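Local coordinates for protein agmatine ureohydrolase (Thermoplasma volcanium GSS1, PDB 3PZL) that probably hydrolyses agmatine to putrescine and urea, as an arginase-family enzyme that binds two manganese ions per subunit, at residues 97-100 / 101-105; 169-173 / 174-178. All coordinates share one frame; numbering follows the deposited sequence.

Interaction 1 (97-100 / 101-105); sequences EYVI and DTVES
Asp101 starts the second half of this helical stretch, and its backbone N bonds to Glu97 O at 3.0 Å (159° at the hydrogen). Its carboxylate stays near the same carbonyl, but both groups are acceptors and no bond forms there. The charge of Asp101 is met instead by a salt bridge from OD1 to Arg132. Thr102 comes next and carries the main side-chain contact. Thr102 OG1 donates to Tyr98 O at 2.6 Å, coming in tilted 23° from the carbonyl plane. This is the familiar helical bond of a threonine hydroxyl to the carbonyl four residues back. Thr102 N adds a weak bond to Tyr98 O at 3.1 Å. Thr102 OG1 also stands 3.9 Å above the plane of the Tyr98 ring, over its centre. The ring reaches this spot because Tyr98 CG is anti to its own N (chi1 179°), beside the carbonyl carbon. With an alanine here, Tyr98 O would probably be left with the weak backbone donor, and the ring would lose the oxygen over its face. Val103 N bonds to Val99 O at 2.7 Å, and Val103 CG2 meets Val99 CG1 at 4.3 Å. Glu104 N bonds to Ile100 O at 3.1 Å. Val99 and Val103 touch Ile42 of strand 37-42, Thr102 and Val99 touch Met90 of strand 84-90, and Ile100 packs on helix 126-132.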
loop_
_atom_site.group_PDB
_atom_site.type_symbol
_atom_site.label_atom_id
_atom_site.label_comp_id
_atom_site.label_asym_id
_atom_site.label_seq_id
_atom_site.Cartn_x
_atom_site.Cartn_y
_atom_site.Cartn_z
ATOM N N GLU B 97 -6.779 30.605 -12.580
ATOM C CA GLU B 97 -7.510 31.482 -13.498
ATOM C C GLU B 97 -7.438 30.938 -14.905
ATOM O O GLU B 97 -8.450 30.861 -15.572
ATOM C CB GLU B 97 -6.991 32.917 -13.476
ATOM C CG GLU B 97 -7.429 33.765 -12.273
ATOM C CD GLU B 97 -6.224 34.532 -11.630
ATOM O OE1 GLU B 97 -5.199 34.798 -12.330
ATOM O OE2 GLU B 97 -6.294 34.856 -10.409
ATOM N N TYR B 98 -6.252 30.546 -15.355
ATOM C CA TYR B 98 -6.108 29.982 -16.701
ATOM C C TYR B 98 -6.971 28.742 -16.994
ATOM O O TYR B 98 -7.491 28.600 -18.115
ATOM C CB TYR B 98 -4.644 29.688 -17.026
ATOM C CG TYR B 98 -4.442 29.081 -18.399
ATOM C CD1 TYR B 98 -4.671 29.828 -19.563
ATOM C CD2 TYR B 98 -4.028 27.752 -18.530
ATOM C CE1 TYR B 98 -4.495 29.260 -20.828
ATOM C CE2 TYR B 98 -3.837 27.178 -19.784
ATOM C CZ TYR B 98 -4.071 27.935 -20.929
ATOM O OH TYR B 98 -3.880 27.341 -22.163
ATOM N N VAL B 99 -7.112 27.847 -16.015
ATOM C CA VAL B 99 -7.945 26.655 -16.190
ATOM C C VAL B 99 -9.439 27.020 -16.201
ATOM O O VAL B 99 -10.159 26.708 -17.152
ATOM C CB VAL B 99 -7.638 25.577 -15.134
ATOM C CG1 VAL B 99 -8.709 24.510 -15.136
ATOM C CG2 VAL B 99 -6.304 24.922 -15.399
ATOM N N ILE B 100 -9.888 27.718 -15.165
ATOM C CA ILE B 100 -11.260 28.203 -15.100
ATOM C C ILE B 100 -11.703 28.929 -16.369
ATOM O O ILE B 100 -12.844 28.756 -16.807
ATOM C CB ILE B 100 -11.477 29.130 -13.911
ATOM C CG1 ILE B 100 -11.245 28.382 -12.619
ATOM C CG2 ILE B 100 -12.894 29.667 -13.893
ATOM C CD1 ILE B 100 -11.383 29.272 -11.425
ATOM N N ASP B 101 -10.827 29.753 -16.946
ATOM C CA ASP B 101 -11.128 30.445 -18.207
ATOM C C ASP B 101 -11.191 29.438 -19.316
ATOM O O ASP B 101 -11.965 29.601 -20.235
ATOM C CB ASP B 101 -10.068 31.481 -18.570
ATOM C CG ASP B 101 -10.056 32.647 -17.626
ATOM O OD1 ASP B 101 -10.954 32.728 -16.769
ATOM O OD2 ASP B 101 -9.131 33.479 -17.738
ATOM N N THR B 102 -10.386 28.389 -19.237
ATOM C CA THR B 102 -10.374 27.396 -20.302
ATOM C C THR B 102 -11.655 26.583 -20.249
ATOM O O THR B 102 -12.276 26.331 -21.285
ATOM C CB THR B 102 -9.154 26.457 -20.223
ATOM O OG1 THR B 102 -7.933 27.219 -20.309
ATOM C CG2 THR B 102 -9.212 25.439 -21.346
ATOM N N VAL B 103 -12.043 26.181 -19.041
ATOM C CA VAL B 103 -13.274 25.429 -18.847
ATOM C C VAL B 103 -14.468 26.190 -19.420
ATOM O O VAL B 103 -15.244 25.603 -20.200
ATOM C CB VAL B 103 -13.495 25.041 -17.356
ATOM C CG1 VAL B 103 -14.923 24.627 -17.083
ATOM C CG2 VAL B 103 -12.567 23.899 -16.983
ATOM N N GLU B 104 -14.587 27.482 -19.071
ATOM C CA GLU B 104 -15.724 28.305 -19.466
ATOM C C GLU B 104 -15.963 28.274 -20.972
ATOM O O GLU B 104 -17.083 28.074 -21.415
ATOM C CB GLU B 104 -15.551 29.734 -18.974
ATOM C CG GLU B 104 -16.655 30.700 -19.407
ATOM C CD GLU B 104 -16.268 32.171 -19.167
ATOM O OE1 GLU B 104 -15.068 32.448 -18.881
ATOM O OE2 GLU B 104 -17.162 33.053 -19.254
ATOM N N SER B 105 -14.905 28.449 -21.752
ATOM C CA SER B 105 -14.983 28.343 -23.218
ATOM C C SER B 105 -15.455 26.957 -23.670
ATOM O O SER B 105 -16.318 26.820 -24.547
ATOM C CB SER B 105 -13.611 28.630 -23.861
ATOM O OG SER B 105 -12.988 29.765 -23.267
#

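Interaction 2 (169-173 / 174-178); sequences DLLGE and GRITS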
loop_
_atom_site.group_PDB
_atom_site.type_symbol
_atom_site.label_atom_id
_atom_site.label_comp_id
_atom_site.label_asym_id
_atom_site.label_seq_id
_atom_site.Cartn_x
_atom_site.Cartn_y
_atom_site.Cartn_z
ATOM N N ASP B 169 -21.668 34.768 -6.496
ATOM C CA ASP B 169 -21.290 36.004 -7.171
ATOM C C ASP B 169 -21.832 36.015 -8.592
ATOM O O ASP B 169 -22.206 37.069 -9.108
ATOM C CB ASP B 169 -19.760 36.192 -7.205
ATOM C CG ASP B 169 -19.165 36.624 -5.854
ATOM O OD1 ASP B 169 -19.910 36.914 -4.882
ATOM O OD2 ASP B 169 -17.923 36.666 -5.769
ATOM N N LEU B 170 -21.879 34.834 -9.215
ATOM C CA LEU B 170 -22.313 34.725 -10.613
ATOM C C LEU B 170 -23.818 34.605 -10.786
ATOM O O LEU B 170 -24.377 35.180 -11.721
ATOM C CB LEU B 170 -21.609 33.571 -11.319
ATOM C CG LEU B 170 -20.155 33.857 -11.691
ATOM C CD1 LEU B 170 -19.318 32.587 -11.803
ATOM C CD2 LEU B 170 -20.099 34.668 -12.969
ATOM N N LEU B 171 -24.477 33.882 -9.885
ATOM C CA LEU B 171 -25.892 33.550 -10.074
ATOM C C LEU B 171 -26.829 34.387 -9.242
ATOM O O LEU B 171 -27.923 34.708 -9.681
ATOM C CB LEU B 171 -26.140 32.073 -9.792
ATOM C CG LEU B 171 -25.286 31.195 -10.697
ATOM C CD1 LEU B 171 -25.306 29.754 -10.233
ATOM C CD2 LEU B 171 -25.687 31.347 -12.179
ATOM N N GLY B 172 -26.397 34.729 -8.038
ATOM C CA GLY B 172 -27.253 35.433 -7.109
ATOM C C GLY B 172 -28.116 34.471 -6.327
ATOM O O GLY B 172 -27.942 33.261 -6.405
ATOM N N GLU B 173 -29.066 35.032 -5.588
ATOM C CA GLU B 173 -29.892 34.290 -4.642
ATOM C C GLU B 173 -30.831 33.291 -5.307
ATOM O O GLU B 173 -31.231 33.477 -6.450
ATOM C CB GLU B 173 -30.688 35.271 -3.781
ATOM C CG GLU B 173 -31.465 34.610 -2.643
ATOM C CD GLU B 173 -31.792 35.557 -1.491
ATOM O OE1 GLU B 173 -31.805 36.798 -1.697
ATOM O OE2 GLU B 173 -32.030 35.042 -0.374
ATOM N N GLY B 174 -31.166 32.232 -4.573
ATOM C CA GLY B 174 -32.164 31.247 -4.995
ATOM C C GLY B 174 -31.774 30.359 -6.161
ATOM O O GLY B 174 -32.564 29.544 -6.629
ATOM N N ARG B 175 -30.543 30.496 -6.618
ATOM C CA ARG B 175 -30.114 29.755 -7.773
ATOM C C ARG B 175 -29.272 28.500 -7.467
ATOM O O ARG B 175 -29.045 27.679 -8.351
ATOM C CB ARG B 175 -29.396 30.717 -8.718
ATOM C CG ARG B 175 -30.356 31.496 -9.607
ATOM C CD ARG B 175 -30.277 31.006 -11.041
ATOM N NE ARG B 175 -29.591 31.995 -11.880
ATOM C CZ ARG B 175 -28.836 31.737 -12.957
ATOM N NH1 ARG B 175 -28.613 30.492 -13.370
ATOM N NH2 ARG B 175 -28.269 32.746 -13.619
ATOM N N ILE B 176 -28.853 28.339 -6.212
ATOM C CA ILE B 176 -27.831 27.362 -5.811
ATOM C C ILE B 176 -28.258 26.555 -4.580
ATOM O O ILE B 176 -28.705 27.111 -3.588
ATOM C CB ILE B 176 -26.468 28.078 -5.492
ATOM C CG1 ILE B 176 -25.923 28.832 -6.716
ATOM C CG2 ILE B 176 -25.406 27.097 -4.962
ATOM C CD1 ILE B 176 -24.891 29.889 -6.398
ATOM N N THR B 177 -28.084 25.242 -4.657
ATOM C CA THR B 177 -28.310 24.320 -3.564
ATOM C C THR B 177 -27.078 23.441 -3.419
ATOM O O THR B 177 -26.480 23.039 -4.412
ATOM C CB THR B 177 -29.422 23.373 -3.947
ATOM O OG1 THR B 177 -30.421 24.109 -4.668
ATOM C CG2 THR B 177 -30.012 22.665 -2.726
ATOM N N SER B 178 -26.711 23.092 -2.194
ATOM C CA SER B 178 -25.585 22.176 -1.973
ATOM C C SER B 178 -25.916 21.160 -0.889
ATOM O O SER B 178 -26.238 21.534 0.227
ATOM C CB SER B 178 -24.339 22.962 -1.603
ATOM O OG SER B 178 -23.192 22.151 -1.680
#
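Arg175, which folds against Leu171, is gripped at NH1 by two backbone carbonyls: Val138 O, at the start of strand 138-143, takes a hydrogen bond and Pro135 O a weak one. Leu171 CD2 lies over one face of the guanidinium, offset toward its rim and 3.3 Å from Arg175 CZ. The two side chains cross at about a right angle. The arginine chain is bent at chi2 (-108°) and again at chi3 (-107°), which turns the guanidinium back over the leucine. Nearer the backbone, Leu171 CB meets Arg175 CB at 3.7 Å. The other leucine branch serves the strand: Leu171 CD1 touches Ile176 CG1 at 3.7 Å and Ile176 CD1 at 3.9 Å. The stretch is the link from helix to strand in a beta-alpha-beta unit made of strand 138-143, helix 163-171 and strand 176-180. Gly172 leaves the helix with a positive phi of 85°, where a CB would run into the carbonyl O of Leu171. A type II beta turn follows from Gly172 to Arg175. Gly174, also at positive phi, is its third residue, and a CB there would clash with Glu173 O. Gly174 O accepts a hydrogen bond from Lys220 NZ. Leu171 also touches Val131 of helix 126-132, and Ile176 pairs through its backbone with Ser198.

Overall arrangement
From the N terminus, interaction 1 comes first, inside helix 96-112, which follows strand 84-90 and leads to strand 116-121. It closes no loop. Interaction 2 comes later and closes the short turn between helix 163-171 and strand 176-180. The two are in series, neither nested nor crossed. The centres of interactions 1 and 2 lie about 20 Å apart. The nearest atoms of interactions 1 and 2 are about 7 Å apart, without touching. Helix 126-132 lies between them in sequence and touches both through Arg132, which meets Ile100 and Leu170. Both interactions lie within the arginase fold, with its eight-stranded parallel sheet: 97-105 packs on strands 37-42 and 84-90, while 169-178 joins strands 138-143 and 198-201.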